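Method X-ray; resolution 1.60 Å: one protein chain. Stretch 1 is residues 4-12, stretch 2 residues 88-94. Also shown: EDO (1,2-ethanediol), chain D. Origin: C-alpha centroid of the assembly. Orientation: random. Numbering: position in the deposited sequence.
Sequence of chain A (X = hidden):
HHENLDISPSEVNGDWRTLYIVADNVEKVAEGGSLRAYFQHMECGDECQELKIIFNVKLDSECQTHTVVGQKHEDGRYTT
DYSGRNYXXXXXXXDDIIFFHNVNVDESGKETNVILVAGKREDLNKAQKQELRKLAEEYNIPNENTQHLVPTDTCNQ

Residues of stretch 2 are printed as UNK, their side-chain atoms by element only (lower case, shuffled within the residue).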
ATOM      1  N   ASN A   4      -8.078 -14.560  -1.005  1.00 84.13           N
ATOM      2  CA  ASN A   4      -7.590 -13.518  -0.102  1.00 79.65           C
ATOM      3  C   ASN A   4      -8.565 -13.189   1.060  1.00 63.99           C
ATOM      4  O   ASN A   4      -9.527 -13.937   1.340  1.00 68.31           O
ATOM      5  CB  ASN A   4      -7.229 -12.253  -0.899  1.00 74.05           C
ATOM      6  CG  ASN A   4      -8.382 -11.751  -1.753  1.00 69.60           C
ATOM      7  OD1 ASN A   4      -8.358 -11.855  -2.986  1.00 67.27           O
ATOM      8  ND2 ASN A   4      -9.411 -11.224  -1.101  1.00 68.31           N
ATOM      9  N   LEU A   5      -8.286 -12.075   1.736  1.00 47.53           N
ATOM     10  CA  LEU A   5      -8.969 -11.713   2.963  1.00 35.44           C
ATOM     11  C   LEU A   5      -9.876 -10.516   2.757  1.00 31.67           C
ATOM     12  O   LEU A   5      -9.435  -9.496   2.263  1.00 35.01           O
ATOM     13  CB  LEU A   5      -7.934 -11.300   3.967  1.00 28.64           C
ATOM     14  CG  LEU A   5      -6.966 -12.379   4.392  1.00 33.93           C
ATOM     15  CD1 LEU A   5      -5.922 -11.801   5.262  1.00 37.94           C
ATOM     16  CD2 LEU A   5      -7.778 -13.438   5.113  1.00 44.22           C
ATOM     17  N   ASP A   6     -11.128 -10.611   3.172  1.00 23.09           N
ATOM     18  CA  ASP A   6     -12.036  -9.477   2.990  1.00 27.41           C
ATOM     19  C   ASP A   6     -11.759  -8.437   4.085  1.00 18.91           C
ATOM     20  O   ASP A   6     -11.217  -8.754   5.113  1.00 21.51           O
ATOM     21  CB  ASP A   6     -13.506  -9.912   3.072  1.00 35.23           C
ATOM     22  CG  ASP A   6     -13.917 -10.851   1.943  1.00 45.34           C
ATOM     23  OD1 ASP A   6     -13.722 -10.525   0.757  1.00 37.89           O
ATOM     24  OD2 ASP A   6     -14.478 -11.925   2.255  1.00 56.34           O
ATOM     25  N   ILE A   7     -12.115  -7.193   3.828  1.00 15.20           N
ATOM     26  CA  ILE A   7     -12.088  -6.161   4.866  1.00 15.35           C
ATOM     27  C   ILE A   7     -13.445  -5.482   4.988  1.00 12.02           C
ATOM     28  O   ILE A   7     -14.203  -5.320   4.013  1.00 14.57           O
ATOM     29  CB  ILE A   7     -11.029  -5.065   4.570  1.00 16.68           C
ATOM     30  CG1 ILE A   7     -11.120  -4.635   3.120  1.00 20.28           C
ATOM     31  CG2 ILE A   7      -9.711  -5.566   4.906  1.00 16.53           C
ATOM     32  CD1 ILE A   7     -10.033  -3.658   2.705  1.00 25.89           C
ATOM     33  N   SER A   8     -13.733  -5.075   6.214  1.00 11.81           N
ATOM     34  CA  SER A   8     -14.992  -4.430   6.513  1.00 11.19           C
ATOM     35  C   SER A   8     -14.781  -2.992   6.814  1.00 11.81           C
ATOM     36  O   SER A   8     -13.715  -2.550   7.135  1.00  9.39           O
ATOM     37  CB  SER A   8     -15.627  -5.104   7.712  1.00  9.62           C
ATOM     38  OG  SER A   8     -14.930  -4.781   8.841  1.00 11.92           O
ATOM     39  N   PRO A   9     -15.813  -2.204   6.703  1.00  9.24           N
ATOM     40  CA  PRO A   9     -15.647  -0.822   7.100  1.00  7.10           C
ATOM     41  C   PRO A   9     -15.123  -0.626   8.508  1.00  7.67           C
ATOM     42  O   PRO A   9     -14.307   0.288   8.777  1.00  9.74           O
ATOM     43  CB  PRO A   9     -17.025  -0.227   6.964  1.00 12.00           C
ATOM     44  CG  PRO A   9     -17.777  -1.214   6.077  1.00 15.54           C
ATOM     45  CD  PRO A   9     -17.136  -2.508   6.120  1.00 11.62           C
ATOM     46  N   SER A  10     -15.660  -1.386   9.461  1.00  7.90           N
ATOM     47  CA  SER A  10     -15.205  -1.259  10.831  1.00  8.69           C
ATOM     48  C   SER A  10     -13.716  -1.550  10.932  1.00  9.39           C
ATOM     49  O   SER A  10     -12.999  -0.904  11.726  1.00 12.03           O
ATOM     50  CB  SER A  10     -15.937  -2.290  11.715  1.00 10.72           C
ATOM     51  OG  SER A  10     -17.299  -1.925  11.860  1.00 12.55           O
ATOM     52  N   GLU A  11     -13.214  -2.507  10.159  1.00  9.72           N
ATOM     53  CA  GLU A  11     -11.785  -2.833  10.176  1.00 12.51           C
ATOM     54  C   GLU A  11     -10.918  -1.716   9.608  1.00 15.16           C
ATOM     55  O   GLU A  11      -9.861  -1.340  10.173  1.00 16.14           O
ATOM     56  CB  GLU A  11     -11.486  -4.115   9.416  1.00  9.73           C
ATOM     57  CG  GLU A  11     -11.925  -5.385  10.185  1.00 14.65           C
ATOM     58  CD  GLU A  11     -11.952  -6.633   9.368  1.00 24.52           C
ATOM     59  OE1 GLU A  11     -12.121  -6.600   8.152  1.00 17.68           O
ATOM     60  OE2 GLU A  11     -11.856  -7.713   9.968  1.00 36.99           O
ATOM     61  N   VAL A  12     -11.375  -1.156   8.509  1.00  9.80           N
ATOM     62  CA  VAL A  12     -10.480  -0.233   7.810  1.00  9.14           C
ATOM     63  C   VAL A  12     -10.683   1.266   8.033  1.00  7.88           C
ATOM     64  O   VAL A  12      -9.724   2.006   7.877  1.00 10.53           O
ATOM     65  CB  VAL A  12     -10.423  -0.501   6.312  1.00 17.62           C
ATOM     66  CG1 VAL A  12     -10.121  -1.920   6.005  1.00 28.11           C
ATOM     67  CG2 VAL A  12     -11.640  -0.157   5.746  1.00 19.83           C
ATOM     68  N   UNK A  88      -5.247  -4.456  -6.470  1.00  5.46           N
ATOM     69  CA  UNK A  88      -4.747  -4.688  -5.137  1.00  6.31           C
ATOM     70  C   UNK A  88      -5.645  -5.510  -4.258  1.00  7.70           C
ATOM     71  O   UNK A  88      -6.853  -5.560  -4.446  1.00  6.46           O
ATOM     72  c   UNK A  88      -5.984  -2.482  -2.863  1.00  5.30           C
ATOM     73  c   UNK A  88      -4.318  -3.360  -4.481  1.00  7.32           C
ATOM     74  c   UNK A  88      -6.766  -0.476  -4.609  1.00  8.52           C
ATOM     75  c   UNK A  88      -5.405  -2.403  -4.128  1.00  7.75           C
ATOM     76  c   UNK A  88      -5.801  -1.382  -4.998  1.00  6.58           C
ATOM     77  c   UNK A  88      -6.951  -1.565  -2.489  1.00  6.35           C
ATOM     78  c   UNK A  88      -7.307  -0.561  -3.326  1.00  6.52           C
ATOM     79  N   UNK A  89      -5.053  -6.223  -3.304  1.00  7.64           N
ATOM     80  CA  UNK A  89      -5.847  -7.039  -2.399  1.00  8.21           C
ATOM     81  C   UNK A  89      -5.106  -7.214  -1.077  1.00  9.88           C
ATOM     82  O   UNK A  89      -3.934  -6.866  -0.961  1.00  7.32           O
ATOM     83  c   UNK A  89      -4.804 -10.528  -2.675  1.00 14.59           C
ATOM     84  c   UNK A  89      -6.241  -8.400  -3.054  1.00  6.97           C
ATOM     85  c   UNK A  89      -5.115  -9.364  -3.293  1.00  9.54           C
ATOM     86  n   UNK A  89      -3.680 -11.035  -3.284  1.00 15.60           N
ATOM     87  c   UNK A  89      -3.340 -10.249  -4.272  1.00 10.84           C
ATOM     88  n   UNK A  89      -4.184  -9.226  -4.295  1.00 10.74           N
ATOM     89  N   UNK A  90      -5.775  -7.797  -0.079  1.00 10.36           N
ATOM     90  CA  UNK A  90      -5.207  -7.914   1.258  1.00  6.53           C
ATOM     91  C   UNK A  90      -4.534  -9.271   1.431  1.00  9.27           C
ATOM     92  O   UNK A  90      -5.132 -10.286   1.138  1.00 12.86           O
ATOM     93  c   UNK A  90      -6.952  -6.359   2.153  1.00 11.30           C
ATOM     94  c   UNK A  90      -6.339  -7.763   2.266  1.00  9.07           C
ATOM     95  c   UNK A  90      -5.793  -7.997   3.719  1.00 10.74           C
ATOM     96  N   UNK A  91      -3.280  -9.294   1.781  1.00  8.59           N
ATOM     97  CA  UNK A  91      -2.573 -10.531   1.989  1.00  8.50           C
ATOM     98  C   UNK A  91      -2.592 -10.918   3.442  1.00 11.44           C
ATOM     99  O   UNK A  91      -2.551 -12.104   3.796  1.00 17.06           O
ATOM    100  c   UNK A  91      -0.628 -10.071   0.302  1.00 11.61           C
ATOM    101  c   UNK A  91      -1.083 -10.407   1.643  1.00 11.50           C
ATOM    102  c   UNK A  91      -1.118 -11.133  -0.670  1.00 16.25           C
ATOM    103  c   UNK A  91       0.904  -9.953   0.255  1.00 13.71           C
ATOM    104  N   UNK A  92      -2.614  -9.961   4.341  1.00 11.27           N
ATOM    105  CA  UNK A  92      -2.582 -10.252   5.762  1.00 15.84           C
ATOM    106  C   UNK A  92      -3.217  -9.122   6.477  1.00  9.94           C
ATOM    107  O   UNK A  92      -3.071  -7.982   6.114  1.00 11.56           O
ATOM    108  c   UNK A  92      -1.163 -10.406   6.283  1.00 17.84           C
ATOM    109  n   UNK A  92       0.637 -10.681  10.495  1.00 37.73           N
ATOM    110  c   UNK A  92      -1.018 -10.371   7.822  1.00 38.92           C
ATOM    111  c   UNK A  92       0.394  -9.472   9.694  1.00 35.55           C
ATOM    112  c   UNK A  92       0.360  -9.866   8.244  1.00 35.93           C
ATOM    113  N   UNK A  93      -3.946  -9.422   7.540  1.00  8.86           N
ATOM    114  CA  UNK A  93      -4.488  -8.316   8.304  1.00 10.72           C
ATOM    115  C   UNK A  93      -4.609  -8.686   9.787  1.00 16.00           C
ATOM    116  O   UNK A  93      -4.952  -9.830  10.128  1.00 17.75           O
ATOM    117  c   UNK A  93      -8.340  -8.171   7.594  1.00 29.57           C
ATOM    118  c   UNK A  93      -6.921  -8.796   7.682  1.00 30.59           C
ATOM    119  n   UNK A  93     -10.700  -9.056   7.762  1.00 33.36           N
ATOM    120  c   UNK A  93      -9.306  -9.263   8.062  1.00 29.43           C
ATOM    121  c   UNK A  93      -5.828  -7.808   7.804  1.00 20.30           C
ATOM    122  N   UNK A  94      -4.341  -7.681  10.618  1.00 12.09           N
ATOM    123  CA  UNK A  94      -4.566  -7.689  12.059  1.00 14.53           C
ATOM    124  C   UNK A  94      -5.290  -6.390  12.343  1.00 15.11           C
ATOM    125  O   UNK A  94      -5.571  -5.599  11.416  1.00 17.95           O
ATOM    126  o   UNK A  94      -2.574  -6.471  12.702  1.00 20.21           O
ATOM    127  c   UNK A  94      -3.271  -7.729  12.832  1.00 20.68           C
ATOM    128  c   UNK A  94      -2.365  -8.795  12.319  1.00 24.73           C
TER
HETATM  129  C1  EDO D 159     -12.423  -2.639  14.458  1.00 24.42           C
HETATM  130  O1  EDO D 159     -11.539  -1.551  14.115  1.00 29.53           O
HETATM  131  C2  EDO D 159     -11.660  -3.934  14.606  1.00 25.34           C
HETATM  132  O2  EDO D 159     -10.504  -4.019  13.753  1.00 32.78           O
HETATM  133  O   HOH W   1      -8.501  -8.720  -0.623  1.00 29.15           O

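Position 88 carries seven side-chain carbons, one leading to a six-membered ring of carbon alone. The ring lies out of reach of stretch 1, with no atom closer than 6.4 Å. This is Phe88, a buried residue of the strand.

Position 89 has one carbon followed by a five-membered ring of three carbons and two nitrogens. Its CA-to-CB bond points toward stretch 1, and CB of Asn4 lies at the ring edge, near its plane. This is His89, with CD2 3.5 Å from CB of Asn4.

At position 90 three carbons are found, CB and the two that it carries directly. CB sits 3.5 Å from O of Leu5, and the branches face the aliphatic side chains of stretch 1. A side chain of three carbons forked at CB is valine. In Val90, CG1 comes within 3.9 Å of CB of Leu5, and CG2 within 4.0 Å of CG2 of Ile7.

Position 91 has four carbons, forked at the second, and its CA-to-CB bond points away from stretch 1. The chain turns a corner here, and what this residue offers the partner is backbone: its O is 3.7 Å from CD1 of Leu5. The fork one carbon beyond CB identifies Leu91.

Position 92 has four carbons in a row ending in nitrogen. Its CA-to-CB bond points away, and its CA lies 3.7 Å from CD1 of Leu5. This is Lys92.

Position 93 shows the same unbranched chain of four carbons and a nitrogen, now with CA-to-CB directed toward stretch 1. The terminal nitrogen is 2.7 Å from O of Asp6 and 2.8 Å from OE2 of Glu11. This is Lys93, whose extended chain also passes Ile7, CD of the lysine being 4.0 Å from CG2 of Ile7.

Position 94 has one carbon carrying an oxygen and a carbon and makes no contact with stretch 1; this is Thr94.

Val90 packs against Leu5 and Ile7, while a water accepts from N of Val90 at 2.9 Å and donates to O of Leu5 at 3.1 Å, linking the two backbones. Beyond the corner, NZ of Lys93 donates to O of Asp6 and forms a salt bridge with Glu11, although its hydrogen bonds to that carboxylate are weak. Glu11 N donates to OG of Ser8 at 3.1 Å, capping the helix, and OE1 of Glu11 accepts from N of Ser8 at 2.9 Å.

Stretch 2 88-94: FHVLKKT
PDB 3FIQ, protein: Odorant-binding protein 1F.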